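PDB 6BDE: 2,4-dihydroxyhept-2-ene-1,7-dioic acid aldolase from Kordia algicida OT-1, which probably senses nitric oxide as an H-NOX signalling protein, through a heme b carrying ferrous iron without a bound gas. Local coordinates for residues M1-V13 / Y37-L51. The protein carries 1 engineered substitution. Residues are numbered along the deposited sequence; the frame is centred on the assembly and turned at random.
Sequences MKGIIFTEFLDLV and YTSIGTYRFSEMLQL. With HEM (protoporphyrin IX containing Fe), chain B.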
ATOM      1  N   MET A   1       0.178   7.491 -11.307  1.00 46.03           N
ATOM      2  CA  MET A   1       0.829   6.399 -10.594  1.00 40.48           C
ATOM      3  C   MET A   1       2.178   6.069 -11.224  1.00 41.48           C
ATOM      4  O   MET A   1       2.298   5.983 -12.445  1.00 42.11           O
ATOM      5  CB  MET A   1      -0.069   5.160 -10.577  1.00 43.17           C
ATOM      6  CG  MET A   1       0.547   3.954  -9.888  1.00 39.91           C
ATOM      7  SD  MET A   1      -0.682   2.708  -9.461  1.00 39.77           S
ATOM      8  CE  MET A   1      -1.233   3.302  -7.863  1.00 37.74           C
ATOM      9  N   LYS A   2       3.192   5.890 -10.382  1.00 43.08           N
ATOM     10  CA  LYS A   2       4.523   5.573 -10.879  1.00 48.27           C
ATOM     11  C   LYS A   2       4.581   4.137 -11.388  1.00 46.43           C
ATOM     12  O   LYS A   2       3.842   3.259 -10.933  1.00 45.97           O
ATOM     13  CB  LYS A   2       5.569   5.786  -9.784  1.00 50.00           C
ATOM     14  CG  LYS A   2       5.733   7.238  -9.360  1.00 47.76           C
ATOM     15  CD  LYS A   2       5.900   8.157 -10.563  1.00 46.06           C
ATOM     16  CE  LYS A   2       7.212   7.903 -11.291  1.00 49.29           C
ATOM     17  NZ  LYS A   2       7.275   8.623 -12.592  1.00 51.90           N
ATOM     18  N   GLY A   3       5.478   3.905 -12.348  1.00 48.03           N
ATOM     19  CA  GLY A   3       5.580   2.600 -12.975  1.00 50.86           C
ATOM     20  C   GLY A   3       6.086   1.504 -12.062  1.00 51.59           C
ATOM     21  O   GLY A   3       5.823   0.326 -12.326  1.00 57.80           O
ATOM     22  N   ILE A   4       6.809   1.863 -10.997  1.00 48.96           N
ATOM     23  CA  ILE A   4       7.284   0.855 -10.052  1.00 55.24           C
ATOM     24  C   ILE A   4       6.110   0.143  -9.393  1.00 55.01           C
ATOM     25  O   ILE A   4       6.197  -1.049  -9.071  1.00 59.04           O
ATOM     26  CB  ILE A   4       8.223   1.499  -9.011  1.00 56.23           C
ATOM     27  CG1 ILE A   4       8.733   0.451  -8.017  1.00 57.01           C
ATOM     28  CG2 ILE A   4       7.528   2.644  -8.287  1.00 54.23           C
ATOM     29  CD1 ILE A   4       9.734  -0.515  -8.609  1.00 64.06           C
ATOM     30  N   ILE A   5       4.994   0.846  -9.200  1.00 44.93           N
ATOM     31  CA  ILE A   5       3.807   0.213  -8.637  1.00 41.04           C
ATOM     32  C   ILE A   5       3.228  -0.798  -9.617  1.00 43.29           C
ATOM     33  O   ILE A   5       2.744  -1.863  -9.217  1.00 44.33           O
ATOM     34  CB  ILE A   5       2.772   1.281  -8.243  1.00 37.47           C
ATOM     35  CG1 ILE A   5       3.426   2.355  -7.374  1.00 38.82           C
ATOM     36  CG2 ILE A   5       1.602   0.649  -7.508  1.00 37.99           C
ATOM     37  CD1 ILE A   5       3.981   1.823  -6.071  1.00 41.62           C
ATOM     38  N   PHE A   6       3.277  -0.490 -10.916  1.00 42.27           N
ATOM     39  CA  PHE A   6       2.757  -1.413 -11.920  1.00 45.55           C
ATOM     40  C   PHE A   6       3.659  -2.633 -12.067  1.00 47.85           C
ATOM     41  O   PHE A   6       3.179  -3.772 -12.097  1.00 47.51           O
ATOM     42  CB  PHE A   6       2.607  -0.697 -13.264  1.00 47.33           C
ATOM     43  CG  PHE A   6       1.417   0.216 -13.339  1.00 42.60           C
ATOM     44  CD1 PHE A   6       0.170  -0.275 -13.691  1.00 43.12           C
ATOM     45  CD2 PHE A   6       1.548   1.568 -13.068  1.00 43.89           C
ATOM     46  CE1 PHE A   6      -0.925   0.567 -13.766  1.00 40.42           C
ATOM     47  CE2 PHE A   6       0.458   2.414 -13.141  1.00 43.66           C
ATOM     48  CZ  PHE A   6      -0.781   1.913 -13.489  1.00 43.32           C
ATOM     49  N   THR A   7       4.974  -2.412 -12.159  1.00 48.79           N
ATOM     50  CA  THR A   7       5.895  -3.516 -12.412  1.00 54.05           C
ATOM     51  C   THR A   7       5.918  -4.505 -11.252  1.00 55.87           C
ATOM     52  O   THR A   7       5.894  -5.723 -11.464  1.00 57.00           O
ATOM     53  CB  THR A   7       7.301  -2.977 -12.683  1.00 54.03           C
ATOM     54  OG1 THR A   7       7.752  -2.217 -11.555  1.00 54.99           O
ATOM     55  CG2 THR A   7       7.303  -2.091 -13.922  1.00 60.42           C
ATOM     56  N   GLU A   8       5.964  -4.000 -10.016  1.00 56.49           N
ATOM     57  CA  GLU A   8       5.963  -4.888  -8.857  1.00 53.49           C
ATOM     58  C   GLU A   8       4.634  -5.615  -8.710  1.00 48.73           C
ATOM     59  O   GLU A   8       4.605  -6.760  -8.243  1.00 47.20           O
ATOM     60  CB  GLU A   8       6.277  -4.099  -7.586  1.00 52.43           C
ATOM     61  CG  GLU A   8       7.688  -3.536  -7.531  1.00 52.66           C
ATOM     62  CD  GLU A   8       8.744  -4.607  -7.335  1.00 62.00           C
ATOM     63  OE1 GLU A   8       8.397  -5.712  -6.865  1.00 57.55           O
ATOM     64  OE2 GLU A   8       9.924  -4.344  -7.648  1.00 60.58           O
ATOM     65  N   PHE A   9       3.531  -4.974  -9.101  1.00 46.27           N
ATOM     66  CA  PHE A   9       2.222  -5.613  -9.005  1.00 42.27           C
ATOM     67  C   PHE A   9       2.109  -6.776  -9.981  1.00 46.97           C
ATOM     68  O   PHE A   9       1.730  -7.888  -9.594  1.00 45.36           O
ATOM     69  CB  PHE A   9       1.118  -4.584  -9.258  1.00 36.13           C
ATOM     70  CG  PHE A   9      -0.247  -5.186  -9.447  1.00 39.61           C
ATOM     71  CD1 PHE A   9      -0.949  -5.701  -8.370  1.00 37.27           C
ATOM     72  CD2 PHE A   9      -0.831  -5.229 -10.703  1.00 34.74           C
ATOM     73  CE1 PHE A   9      -2.207  -6.253  -8.542  1.00 42.93           C
ATOM     74  CE2 PHE A   9      -2.088  -5.781 -10.882  1.00 45.25           C
ATOM     75  CZ  PHE A   9      -2.777  -6.292  -9.799  1.00 40.23           C
ATOM     76  N   LEU A  10       2.440  -6.541 -11.252  1.00 43.54           N
ATOM     77  CA  LEU A  10       2.355  -7.612 -12.238  1.00 48.43           C
ATOM     78  C   LEU A  10       3.370  -8.713 -11.961  1.00 50.46           C
ATOM     79  O   LEU A  10       3.127  -9.876 -12.301  1.00 51.95           O
ATOM     80  CB  LEU A  10       2.540  -7.046 -13.645  1.00 52.82           C
ATOM     81  CG  LEU A  10       1.500  -6.003 -14.067  1.00 47.76           C
ATOM     82  CD1 LEU A  10       1.826  -5.445 -15.443  1.00 55.47           C
ATOM     83  CD2 LEU A  10       0.097  -6.595 -14.035  1.00 53.05           C
ATOM     84  N   ASP A  11       4.506  -8.372 -11.348  1.00 49.50           N
ATOM     85  CA  ASP A  11       5.427  -9.404 -10.880  1.00 50.19           C
ATOM     86  C   ASP A  11       4.757 -10.297  -9.845  1.00 52.35           C
ATOM     87  O   ASP A  11       4.909 -11.524  -9.879  1.00 50.97           O
ATOM     88  CB  ASP A  11       6.686  -8.763 -10.295  1.00 56.12           C
ATOM     89  CG  ASP A  11       7.684  -8.353 -11.359  1.00 67.47           C
ATOM     90  OD1 ASP A  11       7.467  -8.694 -12.541  1.00 73.64           O
ATOM     91  OD2 ASP A  11       8.684  -7.690 -11.015  1.00 70.23           O
ATOM     92  N   LEU A  12       4.005  -9.697  -8.921  1.00 46.67           N
ATOM     93  CA  LEU A  12       3.308 -10.476  -7.904  1.00 48.13           C
ATOM     94  C   LEU A  12       2.184 -11.305  -8.515  1.00 47.04           C
ATOM     95  O   LEU A  12       1.925 -12.429  -8.071  1.00 47.54           O
ATOM     96  CB  LEU A  12       2.766  -9.546  -6.819  1.00 47.42           C
ATOM     97  CG  LEU A  12       2.255 -10.201  -5.537  1.00 50.09           C
ATOM     98  CD1 LEU A  12       3.303 -11.140  -4.962  1.00 51.87           C
ATOM     99  CD2 LEU A  12       1.865  -9.143  -4.521  1.00 48.05           C
ATOM    100  N   VAL A  13       1.505 -10.765  -9.530  1.00 41.43           N
ATOM    101  CA  VAL A  13       0.461 -11.525 -10.212  1.00 48.21           C
ATOM    102  C   VAL A  13       1.063 -12.736 -10.915  1.00 52.55           C
ATOM    103  O   VAL A  13       0.505 -13.839 -10.871  1.00 56.33           O
ATOM    104  CB  VAL A  13      -0.304 -10.620 -11.197  1.00 47.53           C
ATOM    105  CG1 VAL A  13      -1.338 -11.426 -11.966  1.00 50.16           C
ATOM    106  CG2 VAL A  13      -0.964  -9.469 -10.454  1.00 42.03           C
ATOM    107  N   TYR A  37       5.226  -1.134 -18.899  1.00 63.62           N
ATOM    108  CA  TYR A  37       5.536  -0.131 -17.895  1.00 60.44           C
ATOM    109  C   TYR A  37       7.031  -0.099 -17.619  1.00 63.91           C
ATOM    110  O   TYR A  37       7.718  -1.122 -17.690  1.00 64.30           O
ATOM    111  CB  TYR A  37       4.790  -0.402 -16.582  1.00 52.76           C
ATOM    112  CG  TYR A  37       3.298  -0.529 -16.741  1.00 49.65           C
ATOM    113  CD1 TYR A  37       2.494   0.595 -16.842  1.00 50.52           C
ATOM    114  CD2 TYR A  37       2.691  -1.777 -16.792  1.00 52.61           C
ATOM    115  CE1 TYR A  37       1.128   0.482 -16.986  1.00 51.06           C
ATOM    116  CE2 TYR A  37       1.324  -1.901 -16.938  1.00 48.19           C
ATOM    117  CZ  TYR A  37       0.547  -0.768 -17.035  1.00 52.20           C
ATOM    118  OH  TYR A  37      -0.818  -0.885 -17.180  1.00 53.16           O
ATOM    119  N   THR A  38       7.522   1.094 -17.296  1.00 65.12           N
ATOM    120  CA  THR A  38       8.877   1.293 -16.809  1.00 71.86           C
ATOM    121  C   THR A  38       8.817   1.900 -15.413  1.00 70.64           C
ATOM    122  O   THR A  38       7.862   2.603 -15.069  1.00 69.15           O
ATOM    123  CB  THR A  38       9.686   2.203 -17.739  1.00 76.18           C
ATOM    124  OG1 THR A  38      10.946   2.510 -17.128  1.00 78.92           O
ATOM    125  CG2 THR A  38       8.935   3.496 -18.006  1.00 75.25           C
ATOM    126  N   SER A  39       9.859   1.632 -14.619  1.00 71.84           N
ATOM    127  CA  SER A  39       9.840   1.995 -13.203  1.00 70.66           C
ATOM    128  C   SER A  39       9.667   3.494 -12.998  1.00 71.97           C
ATOM    129  O   SER A  39       8.998   3.923 -12.051  1.00 71.11           O
ATOM    130  CB  SER A  39      11.123   1.520 -12.522  1.00 72.18           C
ATOM    131  OG  SER A  39      11.190   0.107 -12.489  1.00 75.07           O
ATOM    132  N   ILE A  40      10.269   4.307 -13.861  1.00 70.69           N
ATOM    133  CA  ILE A  40      10.247   5.754 -13.679  1.00 64.14           C
ATOM    134  C   ILE A  40       9.131   6.365 -14.513  1.00 60.18           C
ATOM    135  O   ILE A  40       9.007   7.591 -14.602  1.00 56.32           O
ATOM    136  CB  ILE A  40      11.610   6.374 -14.031  1.00 64.87           C
ATOM    137  CG1 ILE A  40      11.856   6.293 -15.539  1.00 70.62           C
ATOM    138  CG2 ILE A  40      12.720   5.681 -13.254  1.00 70.09           C
ATOM    139  CD1 ILE A  40      12.739   7.402 -16.070  1.00 68.46           C
ATOM    140  N   GLY A  41       8.308   5.519 -15.125  1.00 64.19           N
ATOM    141  CA  GLY A  41       7.182   6.016 -15.882  1.00 61.62           C
ATOM    142  C   GLY A  41       6.056   6.505 -14.990  1.00 52.75           C
ATOM    143  O   GLY A  41       5.966   6.180 -13.806  1.00 50.39           O
ATOM    144  N   THR A  42       5.177   7.308 -15.584  1.00 56.53           N
ATOM    145  CA  THR A  42       4.014   7.848 -14.892  1.00 53.58           C
ATOM    146  C   THR A  42       2.775   7.501 -15.700  1.00 55.74           C
ATOM    147  O   THR A  42       2.676   7.868 -16.874  1.00 57.18           O
ATOM    148  CB  THR A  42       4.129   9.363 -14.707  1.00 56.12           C
ATOM    149  OG1 THR A  42       5.281   9.660 -13.908  1.00 55.80           O
ATOM    150  CG2 THR A  42       2.891   9.899 -14.015  1.00 52.34           C
ATOM    151  N   TYR A  43       1.835   6.799 -15.070  1.00 49.12           N
ATOM    152  CA  TYR A  43       0.668   6.265 -15.753  1.00 53.94           C
ATOM    153  C   TYR A  43      -0.591   6.578 -14.958  1.00 49.05           C
ATOM    154  O   TYR A  43      -0.547   6.759 -13.738  1.00 44.84           O
ATOM    155  CB  TYR A  43       0.793   4.750 -15.959  1.00 49.68           C
ATOM    156  CG  TYR A  43       2.114   4.329 -16.561  1.00 48.86           C
ATOM    157  CD1 TYR A  43       3.217   4.067 -15.756  1.00 50.16           C
ATOM    158  CD2 TYR A  43       2.261   4.202 -17.934  1.00 53.91           C
ATOM    159  CE1 TYR A  43       4.426   3.686 -16.305  1.00 50.62           C
ATOM    160  CE2 TYR A  43       3.465   3.822 -18.492  1.00 56.87           C
ATOM    161  CZ  TYR A  43       4.544   3.566 -17.672  1.00 54.71           C
ATOM    162  OH  TYR A  43       5.744   3.187 -18.227  1.00 57.40           O
ATOM    163  N   ARG A  44      -1.715   6.636 -15.668  1.00 46.63           N
ATOM    164  CA  ARG A  44      -2.997   6.902 -15.033  1.00 41.83           C
ATOM    165  C   ARG A  44      -3.378   5.760 -14.101  1.00 41.40           C
ATOM    166  O   ARG A  44      -3.172   4.585 -14.416  1.00 42.16           O
ATOM    167  CB  ARG A  44      -4.084   7.095 -16.091  1.00 49.11           C
ATOM    168  CG  ARG A  44      -3.951   8.367 -16.919  1.00 60.65           C
ATOM    169  CD  ARG A  44      -3.449   9.528 -16.080  1.00 71.47           C
ATOM    170  NE  ARG A  44      -2.043   9.822 -16.344  1.00 80.91           N
ATOM    171  CZ  ARG A  44      -1.181  10.232 -15.419  1.00 81.05           C
ATOM    172  NH1 ARG A  44      -1.579  10.396 -14.165  1.00 81.41           N
ATOM    173  NH2 ARG A  44       0.080  10.477 -15.749  1.00 80.14           N
ATOM    174  N   PHE A  45      -3.942   6.113 -12.942  1.00 38.65           N
ATOM    175  CA  PHE A  45      -4.379   5.089 -11.999  1.00 34.98           C
ATOM    176  C   PHE A  45      -5.521   4.257 -12.565  1.00 32.73           C
ATOM    177  O   PHE A  45      -5.716   3.108 -12.152  1.00 38.05           O
ATOM    178  CB  PHE A  45      -4.799   5.727 -10.675  1.00 36.16           C
ATOM    179  CG  PHE A  45      -5.422   4.759  -9.710  1.00 35.34           C
ATOM    180  CD1 PHE A  45      -4.636   3.861  -9.006  1.00 33.27           C
ATOM    181  CD2 PHE A  45      -6.793   4.735  -9.517  1.00 34.87           C
ATOM    182  CE1 PHE A  45      -5.206   2.965  -8.121  1.00 33.75           C
ATOM    183  CE2 PHE A  45      -7.370   3.842  -8.634  1.00 35.25           C
ATOM    184  CZ  PHE A  45      -6.574   2.955  -7.936  1.00 34.27           C
ATOM    185  N   SER A  46      -6.288   4.817 -13.507  1.00 32.12           N
ATOM    186  CA  SER A  46      -7.378   4.067 -14.124  1.00 39.37           C
ATOM    187  C   SER A  46      -6.876   2.792 -14.786  1.00 38.44           C
ATOM    188  O   SER A  46      -7.632   1.824 -14.926  1.00 45.35           O
ATOM    189  CB  SER A  46      -8.107   4.944 -15.142  1.00 40.16           C
ATOM    190  OG  SER A  46      -7.223   5.383 -16.158  1.00 43.61           O
ATOM    191  N   GLU A  47      -5.608   2.773 -15.200  1.00 39.85           N
ATOM    192  CA  GLU A  47      -5.015   1.548 -15.723  1.00 41.65           C
ATOM    193  C   GLU A  47      -4.895   0.495 -14.627  1.00 42.84           C
ATOM    194  O   GLU A  47      -5.263  -0.670 -14.825  1.00 40.17           O
ATOM    195  CB  GLU A  47      -3.648   1.852 -16.333  1.00 42.25           C
ATOM    196  CG  GLU A  47      -3.698   2.332 -17.773  1.00 49.12           C
ATOM    197  CD  GLU A  47      -2.369   2.170 -18.476  1.00 53.66           C
ATOM    198  OE1 GLU A  47      -1.618   1.248 -18.102  1.00 55.13           O
ATOM    199  OE2 GLU A  47      -2.076   2.953 -19.405  1.00 55.47           O
ATOM    200  N   MET A  48      -4.386   0.893 -13.457  1.00 38.56           N
ATOM    201  CA  MET A  48      -4.244  -0.042 -12.345  1.00 37.76           C
ATOM    202  C   MET A  48      -5.602  -0.514 -11.840  1.00 35.00           C
ATOM    203  O   MET A  48      -5.760  -1.684 -11.472  1.00 37.16           O
ATOM    204  CB  MET A  48      -3.445   0.614 -11.217  1.00 39.46           C
ATOM    205  CG  MET A  48      -3.396  -0.183  -9.921  1.00 33.67           C
ATOM    206  SD  MET A  48      -2.740  -1.849 -10.138  1.00 38.26           S
ATOM    207  CE  MET A  48      -0.990  -1.504 -10.297  1.00 35.94           C
ATOM    208  N   LEU A  49      -6.593   0.381 -11.815  1.00 37.82           N
ATOM    209  CA  LEU A  49      -7.932  -0.012 -11.385  1.00 36.79           C
ATOM    210  C   LEU A  49      -8.513  -1.079 -12.304  1.00 37.90           C
ATOM    211  O   LEU A  49      -9.180  -2.012 -11.842  1.00 36.67           O
ATOM    212  CB  LEU A  49      -8.846   1.212 -11.329  1.00 36.11           C
ATOM    213  CG  LEU A  49     -10.268   0.976 -10.817  1.00 37.70           C
ATOM    214  CD1 LEU A  49     -10.246   0.378  -9.420  1.00 38.86           C
ATOM    215  CD2 LEU A  49     -11.068   2.271 -10.836  1.00 45.50           C
ATOM    216  N   GLN A  50      -8.265  -0.961 -13.612  1.00 35.87           N
ATOM    217  CA  GLN A  50      -8.695  -1.996 -14.546  1.00 39.16           C
ATOM    218  C   GLN A  50      -8.000  -3.318 -14.249  1.00 41.36           C
ATOM    219  O   GLN A  50      -8.633  -4.380 -14.247  1.00 43.64           O
ATOM    220  CB  GLN A  50      -8.411  -1.560 -15.984  1.00 46.83           C
ATOM    221  CG  GLN A  50      -9.313  -0.460 -16.506  1.00 48.06           C
ATOM    222  CD  GLN A  50      -9.082  -0.181 -17.978  1.00 51.67           C
ATOM    223  OE1 GLN A  50      -9.489  -0.958 -18.840  1.00 53.40           O
ATOM    224  NE2 GLN A  50      -8.417   0.932 -18.272  1.00 53.21           N
ATOM    225  N   LEU A  51      -6.688  -3.270 -14.004  1.00 39.13           N
ATOM    226  CA  LEU A  51      -5.942  -4.488 -13.708  1.00 40.51           C
ATOM    227  C   LEU A  51      -6.449  -5.150 -12.435  1.00 41.90           C
ATOM    228  O   LEU A  51      -6.549  -6.380 -12.363  1.00 40.60           O
ATOM    229  CB  LEU A  51      -4.450  -4.171 -13.591  1.00 39.09           C
ATOM    230  CG  LEU A  51      -3.756  -3.646 -14.850  1.00 46.94           C
ATOM    231  CD1 LEU A  51      -2.323  -3.238 -14.540  1.00 48.93           C
ATOM    232  CD2 LEU A  51      -3.791  -4.686 -15.959  1.00 45.50           C
TER
HETATM  233  CHA HEM B 201       1.750   5.332  -2.923  1.00 38.91           C
HETATM  234  CHB HEM B 201       7.035   5.246  -1.679  1.00 36.41           C
HETATM  235  CHC HEM B 201       5.796   4.173   3.583  1.00 37.90           C
HETATM  236  CHD HEM B 201       0.502   4.013   2.290  1.00 31.59           C
HETATM  237  C1A HEM B 201       3.431   5.320  -2.641  1.00 35.01           C
HETATM  238  C2A HEM B 201       4.088   5.289  -3.893  1.00 39.84           C
HETATM  239  C3A HEM B 201       5.387   5.270  -3.580  1.00 38.67           C
HETATM  240  C4A HEM B 201       5.412   5.283  -2.172  1.00 36.53           C
HETATM  241  CMA HEM B 201       6.577   5.247  -4.537  1.00 39.23           C
HETATM  242  CAA HEM B 201       3.463   5.309  -5.288  1.00 32.68           C
HETATM  243  CBA HEM B 201       3.293   6.772  -5.707  1.00 36.99           C
HETATM  244  CGA HEM B 201       2.799   6.884  -7.147  1.00 38.82           C
HETATM  245  O1A HEM B 201       2.791   8.006  -7.721  1.00 40.13           O
HETATM  246  O2A HEM B 201       2.401   5.862  -7.765  1.00 40.66           O
HETATM  247  C1B HEM B 201       6.939   4.876  -0.069  1.00 36.52           C
HETATM  248  C2B HEM B 201       8.220   4.451   0.674  1.00 36.40           C
HETATM  249  C3B HEM B 201       7.828   4.191   2.020  1.00 39.00           C
HETATM  250  C4B HEM B 201       6.353   4.467   2.046  1.00 35.51           C
HETATM  251  CMB HEM B 201       9.626   4.345   0.081  1.00 46.72           C
HETATM  252  CAB HEM B 201       8.698   3.751   3.192  1.00 38.06           C
HETATM  253  CBB HEM B 201       9.740   4.467   3.561  1.00 53.14           C
HETATM  254  C1C HEM B 201       4.107   4.053   3.330  1.00 34.91           C
HETATM  255  C2C HEM B 201       3.482   3.437   4.437  1.00 32.73           C
HETATM  256  C3C HEM B 201       2.178   3.401   4.111  1.00 33.14           C
HETATM  257  C4C HEM B 201       2.110   4.000   2.839  1.00 31.83           C
HETATM  258  CMC HEM B 201       4.139   2.930   5.718  1.00 35.05           C
HETATM  259  CAC HEM B 201       1.024   2.848   4.941  1.00 43.12           C
HETATM  260  CBC HEM B 201       0.226   3.676   5.579  1.00 46.74           C
HETATM  261  C1D HEM B 201       0.685   4.371   0.664  1.00 30.76           C
HETATM  262  C2D HEM B 201      -0.613   4.086  -0.054  1.00 29.79           C
HETATM  263  C3D HEM B 201      -0.353   4.410  -1.413  1.00 27.82           C
HETATM  264  C4D HEM B 201       1.116   4.881  -1.470  1.00 30.76           C
HETATM  265  CMD HEM B 201      -1.925   3.582   0.541  1.00 30.63           C
HETATM  266  CAD HEM B 201      -1.339   4.311  -2.577  1.00 30.61           C
HETATM  267  CBD HEM B 201      -1.611   5.683  -3.185  1.00 32.71           C
HETATM  268  CGD HEM B 201      -2.897   6.244  -2.590  1.00 32.24           C
HETATM  269  O1D HEM B 201      -3.406   5.696  -1.577  1.00 30.69           O
HETATM  270  O2D HEM B 201      -3.439   7.254  -3.110  1.00 30.75           O
HETATM  271  NA  HEM B 201       4.195   5.244  -1.472  1.00 35.39           N
HETATM  272  NB  HEM B 201       5.655   4.828   0.784  1.00 37.45           N
HETATM  273  NC  HEM B 201       3.312   4.390   2.229  1.00 33.52           N
HETATM  274  ND  HEM B 201       1.872   4.800  -0.127  1.00 32.89           N
HETATM  275 FE   HEM B 201       3.721   5.334   0.492  1.00 33.46          FE
HETATM  276  O   HOH W   1      -2.841   8.712 -12.078  1.00 59.10           O
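In this H-NOX heme domain the N-terminal end of helix 3-17 is tied to the loop leading into helix 45-59, a worked example of a ligand-holding terminus secured by backbone pairing at its start and by side-chain packing further along the helix. A single bridge pairs Lys2 with Thr42: Met1 N gives a bond to Tyr43 O, Tyr43 N returns one to Met1 O (2.8 Å, N-H...O 167°), and Gly3 N donates to Gly41 O. Gly3 is pressed so closely to Thr38 O that a CB would clash there. The chain of Lys2, bent at chi2 and chi3, carries NZ back over the turn 38-41, where it donates to Thr42 OG1 (2.6 Å) and Ile40 O (2.8 Å) and weakly to Gly41 O. With an alanine here, Ile40 O and Thr42 OG1 would probably lose their shared charged donor, leaving the turn less firmly held.

Further along, Phe6 lies in an offset stack on Tyr37, centroids 4.2 Å apart and planes at 12°; its CE2 meets Tyr43 CB, while Leu51 CD1 sits in plane at its edge. The edge of Tyr37, at CD1, points onto the face of the Tyr43 ring. Met48, with CG anti to its N and bends beyond, sets SD over one face of Phe9, 4.1 Å from the ring centroid, and CE against Phe6. Met1 CE touches the edge of Phe45 at CD1 (3.6 Å).

Lys2 N donates to heme O2A (2.7 Å, 165°), and Ile5 CD1 packs on the same propionate's CAA. The polar bonds thus hold the loop 38-43 against Met1-Gly3, whose Lys2 N grips the propionate, while aromatic and methionine packing joins helix 3-17 to Tyr37, Tyr43 and helix 45-59.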